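Local atomic coordinates of threonine--tRNA ligase catalytic subunit (Aeropyrum pernix, PDB entry 3A32), a protein that probably catalyses the two-step attachment of threonine to tRNA(Thr), activating the amino acid with ATP, but lacks the domain that edits mischarged seryl-tRNA. Residues K274-G279 / I317-G322; E217-K222 / D284-R289; V346-E351 / I403-V408. All coordinates share one frame; numbering follows the deposited sequence.

Contact 1. Residues K274-G279 / I317-G322; sequences KEWQMG and IERFLG
Trp276 meets Phe320 by placing one corner of its six-membered ring over the phenyl face: CZ2 of Trp276 sits 3.7 Å above the Phe320 plane, over its centre. The planes are inclined at 39° with centroids 5.0 Å apart, an oblique pairing. Met278 fills the angle between the rings. Its terminal CE lies above the centre of one Trp276 face and touches CE1 of Phe320 at 3.6 Å, while SD stands beside the edge of the phenyl ring, a Met-aromatic contact. Phe320 CE1 is therefore gripped by the methionine end and the indole together.

A polar flank borders this apolar cluster. Arg319, with CG anti to the backbone N (chi1 -176°) and the chain extended to NE, carries its guanidinium to the strand, where two waters make the connection. One lies in the indole plane, accepts from Trp276 NE1 at 2.8 Å and donates to Gln277 O at 2.9 Å, with a weak bond from Arg319 NH1. The other accepts from Arg319 NH1 at 2.8 Å and from Gln277 N at 3.2 Å, so the guanidinium is coupled to the strand backbone through water.

Further out, Phe193 meets the Phe320 ring, and Leu195, Val323 and Tyr324 touch Trp276. Backbone bonds to Met265 and Phe263 hold the strand against strand 260-268. Helix 317-327, following strand 306-316 directly and with Glu318-Arg319 in its first turn, is consistent with motif 3 of class II synthetases, packed here against strand 273-284, one of the antiparallel central strands of the class II catalytic sheet.

Contact 2. Residues E217-K222 / D284-R289; sequences EFMGSK and DFNLPR
Met219 reaches across to the turn at Phe285-Arg289 with its sulfur and terminal methyl. SD lies 3.6 Å from CB of Asn286, the two side chains crossing at about a right angle. The chain then bends at chi3 (-67°), which sets CE against both the carbonyl O of Phe285, at 3.6 Å, and CD of Arg289, at 3.7 Å. The Met219 and Arg289 side chains lie alongside with their chains running opposite ways. The backbone of Met219 takes part too: its O is 3.9 Å from CD2 of Phe285 and accepts a hydrogen bond from Trp225 NE1, while the Phe285 ring meets Trp225 edge-to-face.

Gly220 follows with CA over one face of the Arg289 guanidinium, 3.7 Å from NH2. At its positive phi, 100°, a CB would press on the preceding carbonyl O and crowd Phe285 CB. The cation is fixed from its own side, since Arg289 NH1 donates in the guanidinium plane to Phe285 O at 3.0 Å, with an N-H...O angle of 154°.

Ser221, the N-cap of helix 222-243, brings its N near Arg289 NH2 without bonding to it. Its side chain caps a backbone N in the first turn of that helix, and OG is also hydrogen-bonded to OE1 of Glu224, whose OE2 forms a salt bridge with Arg289 NH1. One carboxylate therefore joins the helix start to the arginine.

On the far side of the turn, Asp284 OD1 caps Leu287 N at 2.8 Å and its OD2 is hydrogen-bonded to NE2 of the zinc ligand His310. The contact consequently lies between helix 222-243, the end of strand 273-284 and helix 293-301, whose Tyr294 touches Phe285, Pro288 and Arg289, with strand 306-316 behind Asp284 and Pro288.

Contact 3. Residues V346-E351 / I403-V408; sequences VKTGGE and IGAKEV. With SO4 (sulfate ion), chain D.
Val346 N donates to the flat carbonyl group of Ile403 from above its plane, 40° out of it. The distance from Val346 N to Ile403 O is 2.8 Å and the N-H...O angle 164°. CB of Val346 lies close to the same oxygen and to CA of Gly404. The other flat group, the Glu407 carboxylate, is met at OE1 on its anti side by Gly404 N, 2.7 Å away and 28° out of the carboxylate plane. Gly404 is the N-cap of helix 405-410 and Glu407 lies three residues on, so the N3 side chain accepts from the N-cap amide, the one half of a capping box that a glycine N-cap can make. Its place in the first turn of the helix may also stabilise the negative charge of Glu407.

The Val346-Ile403 bond marks where strand 341-347 and strand 399-403 end side by side. They run parallel in the mixed sheet of the anticodon-binding domain, an alpha/beta fold, and helix 353-369 covers Ile403 through Leu359 and Ile363. Beyond the bond the chains diverge and a water bridges them: it donates to Val346 O at 2.7 Å and accepts from Ala405 N at 3.0 Å, serving an amide in the first turn of the helix.

Past the water, the methyl groups CG2 of Thr348 and CB of Ala405 touch at 4.0 Å. CG2 is anti to the carbonyl carbon, which leaves OG1 between the backbone N and that carbon. There OG1 accepts from Gly350 N at 3.2 Å, closing an ST turn, and is hydrogen-bonded to Asp353 OD1, which ties the turn to the next helix. On the outer surface of helix 405-410, Lys406 NZ donates to O1 of a sulfate ion at 2.8 Å; the ion, probably from the crystallisation liquor, is also hydrogen-bonded to Arg427 NH1.

From the N terminus, the chain first passes 217-222, then 274-279, before 284-289 closes contact 2 around a 61-residue excursion; contact 1, spanning 37 residues, closes only at 317-322. The two therefore cross, and strand 273-284 with the turn after it serves both: its early part meets helix 317-327, while its far end leads into the helix paired with 217-222. Their centres lie about 28 Å apart within the class II core. Contact 3 follows in series, closing a loop of 51 residues in the anticodon-binding domain, where it joins the end of strand 341-347 to the start of helix 405-410.

Contact 1. Residues K274-G279 / I317-G322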
loop_
_atom_site.group_PDB
_atom_site.type_symbol
_atom_site.label_atom_id
_atom_site.label_comp_id
_atom_site.label_asym_id
_atom_site.label_seq_id
_atom_site.Cartn_x
_atom_site.Cartn_y
_atom_site.Cartn_z
ATOM N N LYS A 274 -24.806 22.771 2.425
ATOM C CA LYS A 274 -24.105 22.300 1.192
ATOM C C LYS A 274 -24.024 20.757 1.209
ATOM O O LYS A 274 -23.857 20.154 2.264
ATOM C CB LYS A 274 -22.647 22.837 1.074
ATOM C CG LYS A 274 -22.444 24.362 1.100
ATOM C CD LYS A 274 -20.908 24.840 1.259
ATOM C CE LYS A 274 -20.344 25.668 -0.019
ATOM N NZ LYS A 274 -20.651 27.236 -0.169
ATOM N N GLU A 275 -24.148 20.115 0.050
ATOM C CA GLU A 275 -23.928 18.657 0.001
ATOM C C GLU A 275 -22.467 18.366 -0.241
ATOM O O GLU A 275 -21.806 19.094 -0.984
ATOM C CB GLU A 275 -24.714 18.000 -1.101
ATOM C CG GLU A 275 -26.204 18.144 -0.972
ATOM C CD GLU A 275 -26.920 17.307 -1.999
ATOM O OE1 GLU A 275 -26.241 16.602 -2.806
ATOM O OE2 GLU A 275 -28.172 17.357 -1.986
ATOM N N TRP A 276 -21.976 17.318 0.411
ATOM C CA TRP A 276 -20.649 16.779 0.158
ATOM C C TRP A 276 -20.871 15.325 -0.276
ATOM O O TRP A 276 -21.073 14.458 0.587
ATOM C CB TRP A 276 -19.779 16.853 1.437
ATOM C CG TRP A 276 -18.453 16.140 1.378
ATOM C CD1 TRP A 276 -17.895 15.470 0.302
ATOM C CD2 TRP A 276 -17.484 16.066 2.435
ATOM N NE1 TRP A 276 -16.650 14.951 0.645
ATOM C CE2 TRP A 276 -16.359 15.334 1.934
ATOM C CE3 TRP A 276 -17.458 16.547 3.769
ATOM C CZ2 TRP A 276 -15.232 15.061 2.719
ATOM C CZ3 TRP A 276 -16.344 16.275 4.548
ATOM C CH2 TRP A 276 -15.243 15.524 4.022
ATOM N N GLN A 277 -20.842 15.065 -1.587
ATOM C CA GLN A 277 -21.069 13.722 -2.095
ATOM C C GLN A 277 -19.837 12.851 -1.885
ATOM O O GLN A 277 -18.687 13.273 -2.129
ATOM C CB GLN A 277 -21.479 13.704 -3.587
ATOM C CG GLN A 277 -22.180 12.352 -4.000
ATOM C CD GLN A 277 -22.905 12.436 -5.305
ATOM O OE1 GLN A 277 -22.387 11.974 -6.308
ATOM N NE2 GLN A 277 -24.128 13.035 -5.320
ATOM N N MET A 278 -20.088 11.635 -1.417
ATOM C CA MET A 278 -19.014 10.681 -1.111
ATOM C C MET A 278 -19.112 9.458 -2.046
ATOM O O MET A 278 -19.170 9.657 -3.284
ATOM C CB MET A 278 -19.040 10.314 0.374
ATOM C CG MET A 278 -18.708 11.525 1.189
ATOM S SD MET A 278 -18.908 11.318 2.948
ATOM C CE MET A 278 -18.300 12.875 3.524
ATOM N N GLY A 279 -19.176 8.243 -1.484
ATOM C CA GLY A 279 -19.196 7.031 -2.308
ATOM C C GLY A 279 -20.595 6.753 -2.870
ATOM O O GLY A 279 -21.502 7.571 -2.700
ATOM N N ILE A 317 -10.354 9.147 -3.375
ATOM C CA ILE A 317 -9.629 9.449 -2.130
ATOM C C ILE A 317 -9.011 10.842 -2.170
ATOM O O ILE A 317 -9.126 11.584 -1.205
ATOM C CB ILE A 317 -8.555 8.373 -1.848
ATOM C CG1 ILE A 317 -9.276 7.097 -1.371
ATOM C CG2 ILE A 317 -7.535 8.873 -0.740
ATOM C CD1 ILE A 317 -8.630 5.847 -1.836
ATOM N N GLU A 318 -8.374 11.194 -3.286
ATOM C CA GLU A 318 -7.889 12.570 -3.486
ATOM C C GLU A 318 -9.032 13.582 -3.317
ATOM O O GLU A 318 -8.896 14.580 -2.588
ATOM C CB GLU A 318 -7.236 12.699 -4.883
ATOM C CG GLU A 318 -5.889 11.990 -5.055
ATOM C CD GLU A 318 -6.017 10.484 -5.226
ATOM O OE1 GLU A 318 -7.139 9.948 -5.304
ATOM O OE2 GLU A 318 -4.978 9.809 -5.264
ATOM N N ARG A 319 -10.164 13.329 -3.980
ATOM C CA ARG A 319 -11.299 14.265 -3.924
ATOM C C ARG A 319 -11.791 14.366 -2.497
ATOM O O ARG A 319 -11.841 15.470 -1.947
ATOM C CB ARG A 319 -12.442 13.841 -4.817
ATOM C CG ARG A 319 -13.567 14.837 -4.847
ATOM C CD ARG A 319 -14.785 14.367 -5.666
ATOM N NE ARG A 319 -15.570 15.568 -5.995
ATOM C CZ ARG A 319 -16.491 16.153 -5.215
ATOM N NH1 ARG A 319 -16.890 15.622 -4.033
ATOM N NH2 ARG A 319 -17.058 17.284 -5.648
ATOM N N PHE A 320 -12.111 13.212 -1.889
ATOM C CA PHE A 320 -12.486 13.127 -0.465
ATOM C C PHE A 320 -11.544 13.917 0.409
ATOM O O PHE A 320 -11.977 14.623 1.254
ATOM C CB PHE A 320 -12.481 11.675 0.077
ATOM C CG PHE A 320 -13.118 11.576 1.427
ATOM C CD1 PHE A 320 -14.483 11.326 1.544
ATOM C CD2 PHE A 320 -12.371 11.824 2.582
ATOM C CE1 PHE A 320 -15.104 11.306 2.817
ATOM C CE2 PHE A 320 -12.973 11.792 3.848
ATOM C CZ PHE A 320 -14.339 11.540 3.964
ATOM N N LEU A 321 -10.240 13.701 0.239
ATOM C CA LEU A 321 -9.205 14.380 1.013
ATOM C C LEU A 321 -9.235 15.898 0.765
ATOM O O LEU A 321 -9.108 16.663 1.712
ATOM C CB LEU A 321 -7.823 13.772 0.734
ATOM C CG LEU A 321 -6.707 14.465 1.521
ATOM C CD1 LEU A 321 -6.875 14.228 3.035
ATOM C CD2 LEU A 321 -5.293 14.016 1.051
ATOM N N GLY A 322 -9.445 16.318 -0.477
ATOM C CA GLY A 322 -9.571 17.732 -0.812
ATOM C C GLY A 322 -10.685 18.419 -0.035
ATOM O O GLY A 322 -10.490 19.477 0.576
HETATM O O HOH W 1 -15.882 13.551 -1.624
HETATM O O HOH W 2 -18.890 17.204 -2.955
#

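Contact 2. Residues E217-K222 / D284-R289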
loop_
_atom_site.group_PDB
_atom_site.type_symbol
_atom_site.label_atom_id
_atom_site.label_comp_id
_atom_site.label_asym_id
_atom_site.label_seq_id
_atom_site.Cartn_x
_atom_site.Cartn_y
_atom_site.Cartn_z
ATOM N N GLU A 217 -33.656 3.403 -22.792
ATOM C CA GLU A 217 -32.555 4.124 -22.150
ATOM C C GLU A 217 -32.012 3.457 -20.886
ATOM O O GLU A 217 -30.837 3.673 -20.544
ATOM C CB GLU A 217 -32.621 5.682 -22.069
ATOM C CG GLU A 217 -33.915 6.417 -22.175
ATOM C CD GLU A 217 -34.598 6.208 -23.504
ATOM O OE1 GLU A 217 -34.210 6.860 -24.490
ATOM O OE2 GLU A 217 -35.542 5.382 -23.543
ATOM N N PHE A 218 -32.829 2.584 -20.283
ATOM C CA PHE A 218 -32.414 1.685 -19.191
ATOM C C PHE A 218 -32.371 0.246 -19.664
ATOM O O PHE A 218 -33.435 -0.373 -19.923
ATOM C CB PHE A 218 -33.325 1.847 -17.972
ATOM C CG PHE A 218 -33.345 3.236 -17.442
ATOM C CD1 PHE A 218 -32.262 3.736 -16.712
ATOM C CD2 PHE A 218 -34.413 4.074 -17.708
ATOM C CE1 PHE A 218 -32.268 5.025 -16.243
ATOM C CE2 PHE A 218 -34.434 5.381 -17.232
ATOM C CZ PHE A 218 -33.365 5.864 -16.505
ATOM N N MET A 219 -31.165 -0.303 -19.784
ATOM C CA MET A 219 -31.003 -1.662 -20.294
ATOM C C MET A 219 -31.421 -2.735 -19.266
ATOM O O MET A 219 -31.479 -2.493 -18.059
ATOM C CB MET A 219 -29.560 -1.889 -20.764
ATOM C CG MET A 219 -28.536 -1.953 -19.585
ATOM S SD MET A 219 -27.078 -2.857 -20.089
ATOM C CE MET A 219 -27.721 -4.530 -20.296
ATOM N N GLY A 220 -31.697 -3.934 -19.747
ATOM C CA GLY A 220 -32.043 -5.026 -18.854
ATOM C C GLY A 220 -33.538 -5.255 -18.790
ATOM O O GLY A 220 -34.339 -4.620 -19.525
ATOM N N SER A 221 -33.922 -6.153 -17.887
ATOM C CA SER A 221 -35.274 -6.592 -17.809
ATOM C C SER A 221 -35.947 -5.832 -16.673
ATOM O O SER A 221 -35.264 -5.373 -15.752
ATOM C CB SER A 221 -35.297 -8.102 -17.560
ATOM O OG SER A 221 -34.631 -8.452 -16.354
ATOM N N LYS A 222 -37.278 -5.701 -16.756
ATOM C CA LYS A 222 -38.117 -5.256 -15.634
ATOM C C LYS A 222 -37.702 -5.924 -14.317
ATOM O O LYS A 222 -37.554 -5.255 -13.297
ATOM C CB LYS A 222 -39.604 -5.598 -15.884
ATOM C CG LYS A 222 -40.437 -4.529 -16.572
ATOM C CD LYS A 222 -41.957 -4.853 -16.491
ATOM C CE LYS A 222 -42.462 -5.764 -17.665
ATOM N NZ LYS A 222 -42.392 -7.252 -17.364
ATOM N N ASP A 284 -25.430 -3.067 -11.699
ATOM C CA ASP A 284 -24.918 -3.198 -13.023
ATOM C C ASP A 284 -25.563 -4.432 -13.642
ATOM O O ASP A 284 -25.433 -5.557 -13.115
ATOM C CB ASP A 284 -23.393 -3.288 -12.979
ATOM C CG ASP A 284 -22.753 -3.020 -14.320
ATOM O OD1 ASP A 284 -23.305 -3.511 -15.350
ATOM O OD2 ASP A 284 -21.693 -2.328 -14.339
ATOM N N PHE A 285 -26.308 -4.176 -14.722
ATOM C CA PHE A 285 -27.041 -5.192 -15.524
ATOM C C PHE A 285 -26.276 -5.468 -16.823
ATOM O O PHE A 285 -26.516 -6.452 -17.521
ATOM C CB PHE A 285 -28.460 -4.681 -15.812
ATOM C CG PHE A 285 -29.247 -4.403 -14.547
ATOM C CD1 PHE A 285 -29.076 -5.234 -13.402
ATOM C CD2 PHE A 285 -30.133 -3.350 -14.475
ATOM C CE1 PHE A 285 -29.763 -4.987 -12.245
ATOM C CE2 PHE A 285 -30.874 -3.113 -13.292
ATOM C CZ PHE A 285 -30.680 -3.910 -12.186
ATOM N N ASN A 286 -25.307 -4.609 -17.091
ATOM C CA ASN A 286 -24.442 -4.727 -18.219
ATOM C C ASN A 286 -23.348 -5.794 -18.021
ATOM O O ASN A 286 -23.233 -6.709 -18.853
ATOM C CB ASN A 286 -23.843 -3.354 -18.524
ATOM C CG ASN A 286 -22.918 -3.365 -19.744
ATOM O OD1 ASN A 286 -23.293 -3.829 -20.827
ATOM N ND2 ASN A 286 -21.713 -2.802 -19.576
ATOM N N LEU A 287 -22.552 -5.664 -16.946
ATOM C CA LEU A 287 -21.382 -6.530 -16.684
ATOM C C LEU A 287 -21.719 -8.011 -16.580
ATOM O O LEU A 287 -20.981 -8.821 -17.096
ATOM C CB LEU A 287 -20.600 -6.092 -15.405
ATOM C CG LEU A 287 -19.618 -4.906 -15.400
ATOM C CD1 LEU A 287 -18.971 -4.622 -14.009
ATOM C CD2 LEU A 287 -18.541 -4.944 -16.557
ATOM N N PRO A 288 -22.798 -8.379 -15.862
ATOM C CA PRO A 288 -23.157 -9.807 -15.831
ATOM C C PRO A 288 -23.577 -10.411 -17.174
ATOM O O PRO A 288 -23.513 -11.647 -17.346
ATOM C CB PRO A 288 -24.331 -9.872 -14.840
ATOM C CG PRO A 288 -24.821 -8.467 -14.686
ATOM C CD PRO A 288 -23.674 -7.558 -14.999
ATOM N N ARG A 289 -24.036 -9.557 -18.096
ATOM C CA ARG A 289 -24.264 -9.948 -19.493
ATOM C C ARG A 289 -22.920 -10.034 -20.260
ATOM O O ARG A 289 -22.615 -11.057 -20.888
ATOM C CB ARG A 289 -25.262 -8.977 -20.190
ATOM C CG ARG A 289 -26.755 -9.252 -19.814
ATOM C CD ARG A 289 -27.720 -8.220 -20.459
ATOM N NE ARG A 289 -29.130 -8.548 -20.235
ATOM C CZ ARG A 289 -29.808 -8.252 -19.137
ATOM N NH1 ARG A 289 -29.216 -7.612 -18.123
ATOM N NH2 ARG A 289 -31.067 -8.637 -19.035
#

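Contact 3. Residues V346-E351 / I403-V408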
loop_
_atom_site.group_PDB
_atom_site.type_symbol
_atom_site.label_atom_id
_atom_site.label_comp_id
_atom_site.label_asym_id
_atom_site.label_seq_id
_atom_site.Cartn_x
_atom_site.Cartn_y
_atom_site.Cartn_z
ATOM N N VAL A 346 10.825 25.411 24.888
ATOM C CA VAL A 346 10.745 26.863 25.127
ATOM C C VAL A 346 11.973 27.335 25.933
ATOM O O VAL A 346 11.996 27.285 27.175
ATOM C CB VAL A 346 9.462 27.258 25.788
ATOM C CG1 VAL A 346 9.327 28.800 25.789
ATOM C CG2 VAL A 346 8.225 26.537 25.105
ATOM N N LYS A 347 13.014 27.731 25.213
ATOM C CA LYS A 347 14.290 28.063 25.857
ATOM C C LYS A 347 14.224 29.422 26.554
ATOM O O LYS A 347 13.420 30.285 26.186
ATOM C CB LYS A 347 15.438 27.984 24.860
ATOM C CG LYS A 347 16.055 26.606 24.858
ATOM C CD LYS A 347 16.518 26.180 23.487
ATOM C CE LYS A 347 16.759 24.634 23.458
ATOM N NZ LYS A 347 18.220 24.181 23.553
ATOM N N THR A 348 15.061 29.580 27.576
ATOM C CA THR A 348 14.994 30.719 28.487
ATOM C C THR A 348 16.254 31.577 28.420
ATOM O O THR A 348 16.211 32.746 28.763
ATOM C CB THR A 348 14.748 30.267 29.975
ATOM O OG1 THR A 348 15.856 29.499 30.452
ATOM C CG2 THR A 348 13.485 29.410 30.082
ATOM N N GLY A 349 17.363 31.000 27.965
ATOM C CA GLY A 349 18.659 31.661 28.036
ATOM C C GLY A 349 19.493 31.234 29.242
ATOM O O GLY A 349 20.740 31.406 29.256
ATOM N N GLY A 350 18.825 30.663 30.253
ATOM C CA GLY A 350 19.487 30.245 31.473
ATOM C C GLY A 350 19.844 28.789 31.444
ATOM O O GLY A 350 19.590 28.109 30.476
ATOM N N GLU A 351 20.410 28.305 32.540
ATOM C CA GLU A 351 20.951 26.953 32.655
ATOM C C GLU A 351 19.928 25.825 32.627
ATOM O O GLU A 351 20.276 24.643 32.441
ATOM C CB GLU A 351 21.672 26.865 33.969
ATOM C CG GLU A 351 22.683 27.957 34.117
ATOM C CD GLU A 351 24.079 27.413 34.077
ATOM O OE1 GLU A 351 24.640 27.297 35.212
ATOM O OE2 GLU A 351 24.569 27.082 32.940
ATOM N N ILE A 403 7.657 22.109 26.081
ATOM C CA ILE A 403 8.602 21.853 27.142
ATOM C C ILE A 403 9.401 23.091 27.485
ATOM O O ILE A 403 10.310 23.444 26.773
ATOM C CB ILE A 403 9.542 20.702 26.874
ATOM C CG1 ILE A 403 8.731 19.441 26.514
ATOM C CG2 ILE A 403 10.436 20.474 28.187
ATOM C CD1 ILE A 403 9.459 18.452 25.761
ATOM N N GLY A 404 8.990 23.762 28.566
ATOM C CA GLY A 404 9.733 24.895 29.116
ATOM C C GLY A 404 10.241 24.628 30.541
ATOM O O GLY A 404 10.160 23.511 31.057
ATOM N N ALA A 405 10.790 25.669 31.146
ATOM C CA ALA A 405 11.335 25.649 32.512
ATOM C C ALA A 405 10.315 25.119 33.519
ATOM O O ALA A 405 10.650 24.353 34.394
ATOM C CB ALA A 405 11.751 27.087 32.896
ATOM N N LYS A 406 9.075 25.580 33.415
ATOM C CA LYS A 406 7.973 25.197 34.286
ATOM C C LYS A 406 7.692 23.693 34.186
ATOM O O LYS A 406 7.472 23.027 35.185
ATOM C CB LYS A 406 6.719 25.993 33.869
ATOM C CG LYS A 406 5.557 25.858 34.860
ATOM C CD LYS A 406 4.332 26.797 34.544
ATOM C CE LYS A 406 4.740 28.259 34.159
ATOM N NZ LYS A 406 3.895 29.387 34.818
ATOM N N GLU A 407 7.657 23.167 32.960
ATOM C CA GLU A 407 7.424 21.741 32.712
ATOM C C GLU A 407 8.522 20.882 33.305
ATOM O O GLU A 407 8.267 19.854 33.905
ATOM C CB GLU A 407 7.322 21.436 31.191
ATOM C CG GLU A 407 6.040 21.953 30.530
ATOM C CD GLU A 407 5.959 23.464 30.506
ATOM O OE1 GLU A 407 6.989 24.150 30.280
ATOM O OE2 GLU A 407 4.868 23.970 30.743
ATOM N N VAL A 408 9.752 21.286 33.083
ATOM C CA VAL A 408 10.864 20.611 33.719
ATOM C C VAL A 408 10.791 20.670 35.302
ATOM O O VAL A 408 10.962 19.653 35.980
ATOM C CB VAL A 408 12.149 21.231 33.209
ATOM C CG1 VAL A 408 13.289 20.874 34.092
ATOM C CG2 VAL A 408 12.400 20.817 31.715
HETATM S S SO4 D . 0.623 27.487 33.361
HETATM O O1 SO4 D . 1.374 28.659 33.799
HETATM O O2 SO4 D . -0.133 26.990 34.522
HETATM O O3 SO4 D . -0.255 27.881 32.264
HETATM O O4 SO4 D . 1.548 26.511 32.785
HETATM O O HOH W 3 10.623 28.067 29.388
#